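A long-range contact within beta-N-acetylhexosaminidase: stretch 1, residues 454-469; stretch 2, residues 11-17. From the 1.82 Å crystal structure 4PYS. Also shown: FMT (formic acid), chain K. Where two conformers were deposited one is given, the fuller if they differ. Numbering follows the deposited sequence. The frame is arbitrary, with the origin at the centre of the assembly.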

ATOM      1  N   ILE A 454     -11.116   6.073  -1.444  1.00 15.75           N
ATOM      2  CA  ILE A 454     -10.197   5.347  -0.544  1.00 15.35           C
ATOM      3  C   ILE A 454     -10.738   5.245   0.889  1.00 18.92           C
ATOM      4  O   ILE A 454     -10.368   4.348   1.649  1.00 18.46           O
ATOM      5  CB  ILE A 454      -8.779   5.970  -0.537  1.00 16.77           C
ATOM      6  CG1 ILE A 454      -7.782   4.975   0.080  1.00 21.52           C
ATOM      7  CG2 ILE A 454      -8.763   7.312   0.199  1.00 18.08           C
ATOM      8  CD1 ILE A 454      -6.419   5.040  -0.505  1.00 26.08           C
ATOM      9  N   LEU A 455     -11.634   6.153   1.266  1.00 15.92           N
ATOM     10  CA  LEU A 455     -12.158   6.104   2.620  1.00 15.00           C
ATOM     11  C   LEU A 455     -13.040   4.876   2.797  1.00 17.78           C
ATOM     12  O   LEU A 455     -13.117   4.312   3.886  1.00 16.19           O
ATOM     13  CB  LEU A 455     -12.967   7.375   2.927  1.00 15.54           C
ATOM     14  CG  LEU A 455     -12.163   8.673   2.932  1.00 19.83           C
ATOM     15  CD1 LEU A 455     -13.088   9.866   3.143  1.00 19.85           C
ATOM     16  CD2 LEU A 455     -11.124   8.627   4.033  1.00 23.35           C
ATOM     17  N   ALA A 456     -13.723   4.475   1.731  1.00 15.49           N
ATOM     18  CA  ALA A 456     -14.571   3.288   1.807  1.00 16.14           C
ATOM     19  C   ALA A 456     -13.695   2.050   1.900  1.00 16.76           C
ATOM     20  O   ALA A 456     -14.001   1.114   2.637  1.00 16.74           O
ATOM     21  CB  ALA A 456     -15.488   3.209   0.604  1.00 19.40           C
ATOM     22  N   LEU A 457     -12.589   2.055   1.163  1.00 15.76           N
ATOM     23  CA  LEU A 457     -11.636   0.943   1.234  1.00 15.57           C
ATOM     24  C   LEU A 457     -10.999   0.862   2.616  1.00 14.91           C
ATOM     25  O   LEU A 457     -10.897  -0.227   3.191  1.00 15.76           O
ATOM     26  CB  LEU A 457     -10.568   1.077   0.135  1.00 13.72           C
ATOM     27  CG  LEU A 457     -11.151   0.925  -1.273  1.00 16.39           C
ATOM     28  CD1 LEU A 457     -10.127   1.277  -2.357  1.00 17.96           C
ATOM     29  CD2 LEU A 457     -11.705  -0.486  -1.476  1.00 17.73           C
ATOM     30  N   ALA A 458     -10.587   1.997   3.171  1.00 14.99           N
ATOM     31  CA  ALA A 458     -10.012   2.010   4.527  1.00 17.02           C
ATOM     32  C   ALA A 458     -11.002   1.528   5.561  1.00 16.31           C
ATOM     33  O   ALA A 458     -10.634   0.848   6.515  1.00 15.79           O
ATOM     34  CB  ALA A 458      -9.513   3.407   4.895  1.00 21.03           C
ATOM     35  N   GLU A 459     -12.270   1.886   5.386  1.00 15.72           N
ATOM     36  CA  GLU A 459     -13.316   1.438   6.316  1.00 15.50           C
ATOM     37  C   GLU A 459     -13.469  -0.084   6.241  1.00 18.30           C
ATOM     38  O   GLU A 459     -13.572  -0.777   7.264  1.00 16.85           O
ATOM     39  CB  GLU A 459     -14.637   2.129   5.945  1.00 19.19           C
ATOM     40  CG  GLU A 459     -15.796   1.836   6.884  1.00 20.74           C
ATOM     41  CD  GLU A 459     -15.754   2.669   8.149  1.00 27.33           C
ATOM     42  OE1 GLU A 459     -14.766   3.401   8.352  1.00 25.40           O
ATOM     43  OE2 GLU A 459     -16.711   2.596   8.948  1.00 26.18           O
ATOM     44  N   GLN A 460     -13.489  -0.613   5.025  1.00 15.36           N
ATOM     45  CA  GLN A 460     -13.627  -2.061   4.836  1.00 16.60           C
ATOM     46  C   GLN A 460     -12.425  -2.816   5.395  1.00 17.50           C
ATOM     47  O   GLN A 460     -12.571  -3.918   5.933  1.00 20.20           O
ATOM     48  CB  GLN A 460     -13.812  -2.349   3.339  1.00 18.61           C
ATOM     49  CG  GLN A 460     -15.229  -1.960   2.867  1.00 15.46           C
ATOM     50  CD  GLN A 460     -15.394  -2.012   1.367  1.00 20.96           C
ATOM     51  OE1 GLN A 460     -14.426  -2.120   0.620  1.00 18.70           O
ATOM     52  NE2 GLN A 460     -16.636  -1.920   0.914  1.00 18.33           N
HETATM   53  N   MSE A 461     -11.245  -2.211   5.289  1.00 15.49           N
HETATM   54  CA  MSE A 461     -10.033  -2.851   5.815  1.00 15.80           C
HETATM   55  C   MSE A 461     -10.002  -2.857   7.331  1.00 18.51           C
HETATM   56  O   MSE A 461      -9.605  -3.845   7.949  1.00 17.17           O
HETATM   57  CB  MSE A 461      -8.805  -2.089   5.329  1.00 15.17           C
HETATM   58  CG  MSE A 461      -8.510  -2.251   3.831  1.00 17.23           C
HETATM   59 SE   MSE A 461      -7.155  -0.966   3.329  0.73 19.81          SE
HETATM   60  CE  MSE A 461      -7.226  -1.234   1.383  1.00 18.65           C
ATOM     61  N   TRP A 462     -10.373  -1.735   7.938  1.00 17.27           N
ATOM     62  CA  TRP A 462     -10.171  -1.587   9.385  1.00 16.01           C
ATOM     63  C   TRP A 462     -11.394  -1.917  10.247  1.00 16.99           C
ATOM     64  O   TRP A 462     -11.304  -2.678  11.220  1.00 18.61           O
ATOM     65  CB  TRP A 462      -9.681  -0.154   9.710  1.00 16.54           C
ATOM     66  CG  TRP A 462      -9.524   0.026  11.200  1.00 17.56           C
ATOM     67  CD1 TRP A 462     -10.513   0.327  12.106  1.00 19.02           C
ATOM     68  CD2 TRP A 462      -8.321  -0.115  11.950  1.00 16.36           C
ATOM     69  NE1 TRP A 462      -9.985   0.370  13.381  1.00 18.18           N
ATOM     70  CE2 TRP A 462      -8.634   0.110  13.307  1.00 18.96           C
ATOM     71  CE3 TRP A 462      -6.993  -0.402  11.605  1.00 16.78           C
ATOM     72  CZ2 TRP A 462      -7.674   0.053  14.324  1.00 20.66           C
ATOM     73  CZ3 TRP A 462      -6.035  -0.453  12.613  1.00 15.79           C
ATOM     74  CH2 TRP A 462      -6.378  -0.230  13.960  1.00 19.11           C
ATOM     75  N   HIS A 463     -12.533  -1.323   9.911  1.00 17.32           N
ATOM     76  CA  HIS A 463     -13.719  -1.406  10.773  1.00 15.99           C
ATOM     77  C   HIS A 463     -14.236  -2.843  10.871  1.00 18.91           C
ATOM     78  O   HIS A 463     -14.244  -3.577   9.879  1.00 20.67           O
ATOM     79  CB  HIS A 463     -14.810  -0.476  10.216  1.00 16.29           C
ATOM     80  CG  HIS A 463     -16.097  -0.503  10.993  1.00 20.56           C
ATOM     81  ND1 HIS A 463     -17.319  -0.685  10.382  1.00 22.85           N
ATOM     82  CD2 HIS A 463     -16.355  -0.359  12.315  1.00 22.17           C
ATOM     83  CE1 HIS A 463     -18.278  -0.658  11.294  1.00 24.13           C
ATOM     84  NE2 HIS A 463     -17.721  -0.462  12.476  1.00 22.82           N
ATOM     85  N   SER A 464     -14.636  -3.240  12.070  1.00 20.95           N
ATOM     86  CA  SER A 464     -15.266  -4.536  12.316  0.54 23.92           C
ATOM     87  C   SER A 464     -16.483  -4.705  11.402  1.00 26.30           C
ATOM     88  O   SER A 464     -17.095  -3.716  10.983  1.00 25.08           O
ATOM     89  CB  SER A 464     -15.705  -4.641  13.782  0.54 26.25           C
ATOM     90  OG  SER A 464     -14.655  -4.290  14.685  0.54 24.13           O
ATOM     91  N   GLY A 465     -16.850  -5.950  11.111  1.00 23.45           N
ATOM     92  CA  GLY A 465     -18.003  -6.207  10.260  1.00 29.61           C
ATOM     93  C   GLY A 465     -19.317  -6.018  11.003  1.00 26.46           C
ATOM     94  O   GLY A 465     -20.074  -6.979  11.173  1.00 26.76           O
ATOM     95  N   ASN A 466     -19.552  -4.791  11.482  1.00 24.50           N
ATOM     96  CA  ASN A 466     -20.797  -4.402  12.154  1.00 27.38           C
ATOM     97  C   ASN A 466     -21.619  -3.563  11.185  1.00 18.97           C
ATOM     98  O   ASN A 466     -21.070  -2.957  10.275  1.00 20.72           O
ATOM     99  CB  ASN A 466     -20.514  -3.538  13.392  1.00 25.93           C
ATOM    100  CG  ASN A 466     -19.776  -4.278  14.473  1.00 39.45           C
ATOM    101  OD1 ASN A 466     -19.912  -5.489  14.623  1.00 46.82           O
ATOM    102  ND2 ASN A 466     -18.992  -3.540  15.256  1.00 43.96           N
ATOM    103  N   PRO A 467     -22.944  -3.529  11.380  1.00 18.88           N
ATOM    104  CA  PRO A 467     -23.784  -2.786  10.438  1.00 18.60           C
ATOM    105  C   PRO A 467     -23.435  -1.297  10.343  1.00 23.23           C
ATOM    106  O   PRO A 467     -23.245  -0.624  11.361  1.00 22.42           O
ATOM    107  CB  PRO A 467     -25.184  -2.963  11.023  1.00 19.17           C
ATOM    108  CG  PRO A 467     -25.139  -4.285  11.710  1.00 27.03           C
ATOM    109  CD  PRO A 467     -23.738  -4.346  12.312  1.00 19.47           C
ATOM    110  N   GLU A 468     -23.361  -0.809   9.110  1.00 19.28           N
ATOM    111  CA  GLU A 468     -23.170   0.602   8.811  1.00 18.28           C
ATOM    112  C   GLU A 468     -23.613   0.812   7.370  1.00 23.17           C
ATOM    113  O   GLU A 468     -22.929   0.375   6.440  1.00 20.20           O
ATOM    114  CB  GLU A 468     -21.699   0.993   8.961  1.00 20.01           C
ATOM    115  CG  GLU A 468     -21.464   2.487   8.694  1.00 19.13           C
ATOM    116  CD  GLU A 468     -19.993   2.849   8.688  1.00 28.33           C
ATOM    117  OE1 GLU A 468     -19.152   1.921   8.713  1.00 27.66           O
ATOM    118  OE2 GLU A 468     -19.676   4.054   8.635  1.00 29.66           O
ATOM    119  N   ASN A 469     -24.750   1.467   7.165  1.00 20.05           N
ATOM    120  CA  ASN A 469     -25.254   1.590   5.799  1.00 19.19           C
ATOM    121  C   ASN A 469     -24.576   2.742   5.061  1.00 18.77           C
ATOM    122  O   ASN A 469     -23.782   3.489   5.654  1.00 18.80           O
ATOM    123  CB  ASN A 469     -26.793   1.676   5.753  1.00 18.50           C
ATOM    124  CG  ASN A 469     -27.343   2.862   6.526  1.00 25.00           C
ATOM    125  OD1 ASN A 469     -26.748   3.937   6.535  1.00 26.12           O
ATOM    126  ND2 ASN A 469     -28.478   2.670   7.184  1.00 20.65           N
TER
HETATM  127  C   FMT K 609     -16.847   7.584  14.185  1.00 41.92           C
HETATM  128  O1  FMT K 609     -17.864   6.880  14.111  1.00 46.39           O
HETATM  129  O2  FMT K 609     -16.347   7.999  15.239  1.00 39.12           O
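Stretch 2 11-17: IMPTPGK

Stretch 2 lies on stretch 1 as a segment extended from Ile 11 to Pro 15 and turning at Gly 16, with no regular secondary structure over these residues, running in the same sense as the last turns of the helix and on into the loop beyond it. The register makes this plain. Met 12 reaches Leu 455, and Pro 13 CA lies 4.8 Å from Glu 459 CA. Thr 14 CA is 5.6 Å from His 463 CA. Gly 16 CA is 5.9 Å from Ser 464 CA. The peptide bond before Pro 13 is cis.

The polar centre of the contact is one carboxyl group that serves two donors of one residue. The CA-to-CB bond of Glu 459 points sideways to the segment, but its chi1 t, chi2 p conformation brings the end of the side chain nearer. Its OE1 accepts from the backbone N of Thr 14 at 2.9 Å, with an N-H...O angle of 163°, and its OE2 accepts from Thr 14 OG1 at 2.6 Å. A backbone amide with no strand partner here is thus satisfied by a side chain, and the same residue supplies the second donor. Glu 468 closes in from the loop, its OE1 2.5 Å from Glu 459 OE2; an acid group probably holds a proton there, though the geometry does not place it.

Apolar contacts lie beside this centre. The CA-to-CB bond of Pro 13 points toward stretch 1, and its CG lies 3.6 Å from Trp 462 CB, while its CB comes within 3.7 Å of Ala 458 O. That carbonyl is not left wanting, since it accepts from Trp 462 N at 3.0 Å within the helix. Further back, the selenomethionine Met 12 places CE 4.4 Å from Leu 455 CB, a looser contact.

At His 463, the first residue to leave helical phi/psi, Thr 14 packs over one ring face, its CB 4.0 Å from the ring centroid in a CH-pi contact. The ring nitrogens are both satisfied: ND1 elsewhere in the structure, NE2 by a water. The water, whose O lies 2.8 Å from His 463 NE2, accepts from Asn 466 ND2 at 3.3 Å and donates a weak bond to Gly 16 O at 3.3 Å, bridging the loop to the segment where Asn 466 ND2 and Gly 16 O are themselves 4.4 Å apart.

The exception is Thr 14 O. It is buried by the contact with no hydrogen-bonding partner anywhere in the model, and its near neighbours across the contact are carbons: His 463 CD2 at 3.4 Å and Trp 462 CD1, at the indole edge, at 3.7 Å.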

ATOM      1  N   ILE A  11     -14.242   9.642  14.070  1.00 21.48           N
ATOM      2  CA  ILE A  11     -12.938   9.156  13.638  1.00 18.46           C
ATOM      3  C   ILE A  11     -13.138   8.223  12.442  1.00 20.92           C
ATOM      4  O   ILE A  11     -14.017   7.353  12.483  1.00 22.08           O
ATOM      5  CB  ILE A  11     -12.241   8.354  14.765  1.00 19.49           C
ATOM      6  CG1 ILE A  11     -11.849   9.272  15.928  1.00 25.81           C
ATOM      7  CG2 ILE A  11     -11.010   7.658  14.222  1.00 20.12           C
ATOM      8  CD1 ILE A  11     -11.610   8.521  17.257  1.00 21.75           C
HETATM    9  N   MSE A  12     -12.347   8.413  11.383  1.00 20.37           N
HETATM   10  CA  MSE A  12     -12.358   7.500  10.233  1.00 20.99           C
HETATM   11  C   MSE A  12     -10.986   6.887  10.029  1.00 19.78           C
HETATM   12  O   MSE A  12      -9.969   7.584  10.105  1.00 21.29           O
HETATM   13  CB  MSE A  12     -12.795   8.216   8.947  1.00 20.29           C
HETATM   14  CG  MSE A  12     -14.145   8.866   9.075  1.00 20.30           C
HETATM   15 SE   MSE A  12     -14.816   9.512   7.371  0.57 24.84          SE
HETATM   16  CE  MSE A  12     -15.349   7.798   6.624  1.00 33.70           C
ATOM     17  N   PRO A  13     -10.931   5.565   9.786  1.00 16.62           N
ATOM     18  CA  PRO A  13     -12.043   4.610   9.731  1.00 19.54           C
ATOM     19  C   PRO A  13     -12.680   4.420  11.110  1.00 21.93           C
ATOM     20  O   PRO A  13     -12.061   4.718  12.136  1.00 19.47           O
ATOM     21  CB  PRO A  13     -11.380   3.309   9.238  1.00 18.99           C
ATOM     22  CG  PRO A  13      -9.907   3.475   9.522  1.00 20.48           C
ATOM     23  CD  PRO A  13      -9.623   4.952   9.473  1.00 19.08           C
ATOM     24  N   THR A  14     -13.913   3.940  11.119  1.00 19.14           N
ATOM     25  CA  THR A  14     -14.730   3.871  12.341  1.00 19.53           C
ATOM     26  C   THR A  14     -14.107   2.938  13.358  1.00 22.55           C
ATOM     27  O   THR A  14     -13.811   1.784  13.025  1.00 21.97           O
ATOM     28  CB  THR A  14     -16.105   3.320  12.013  1.00 23.05           C
ATOM     29  OG1 THR A  14     -16.724   4.155  11.025  1.00 21.22           O
ATOM     30  CG2 THR A  14     -16.987   3.283  13.272  1.00 23.34           C
ATOM     31  N   PRO A  15     -13.898   3.424  14.599  1.00 20.52           N
ATOM     32  CA  PRO A  15     -13.360   2.530  15.637  1.00 17.78           C
ATOM     33  C   PRO A  15     -14.363   1.453  16.015  1.00 20.74           C
ATOM     34  O   PRO A  15     -15.582   1.654  15.882  1.00 21.36           O
ATOM     35  CB  PRO A  15     -13.139   3.466  16.835  1.00 18.30           C
ATOM     36  CG  PRO A  15     -12.943   4.857  16.201  1.00 20.27           C
ATOM     37  CD  PRO A  15     -13.971   4.824  15.060  1.00 22.80           C
ATOM     38  N   GLY A  16     -13.854   0.330  16.508  1.00 23.98           N
ATOM     39  CA  GLY A  16     -14.702  -0.784  16.884  1.00 23.83           C
ATOM     40  C   GLY A  16     -15.647  -0.446  18.012  1.00 27.11           C
ATOM     41  O   GLY A  16     -16.809  -0.860  17.995  1.00 25.41           O
ATOM     42  N   LYS A  17     -15.172   0.304  19.001  1.00 22.93           N
ATOM     43  CA  LYS A  17     -16.056   0.715  20.089  1.00 23.08           C
ATOM     44  C   LYS A  17     -15.721   2.107  20.588  1.00 30.46           C
ATOM     45  O   LYS A  17     -14.561   2.402  20.884  1.00 28.86           O
ATOM     46  CB  LYS A  17     -15.999  -0.287  21.247  1.00 28.81           C
ATOM     47  CG  LYS A  17     -17.042  -0.010  22.323  1.00 35.65           C
ATOM     48  CD  LYS A  17     -17.161  -1.177  23.293  1.00 42.29           C
ATOM     49  CE  LYS A  17     -18.332  -0.978  24.231  1.00 54.30           C
ATOM     50  NZ  LYS A  17     -18.259  -1.912  25.392  1.00 59.91           N
TER
HETATM   51  O   HOH W   1     -18.522  -0.276  15.178  1.00 40.86           O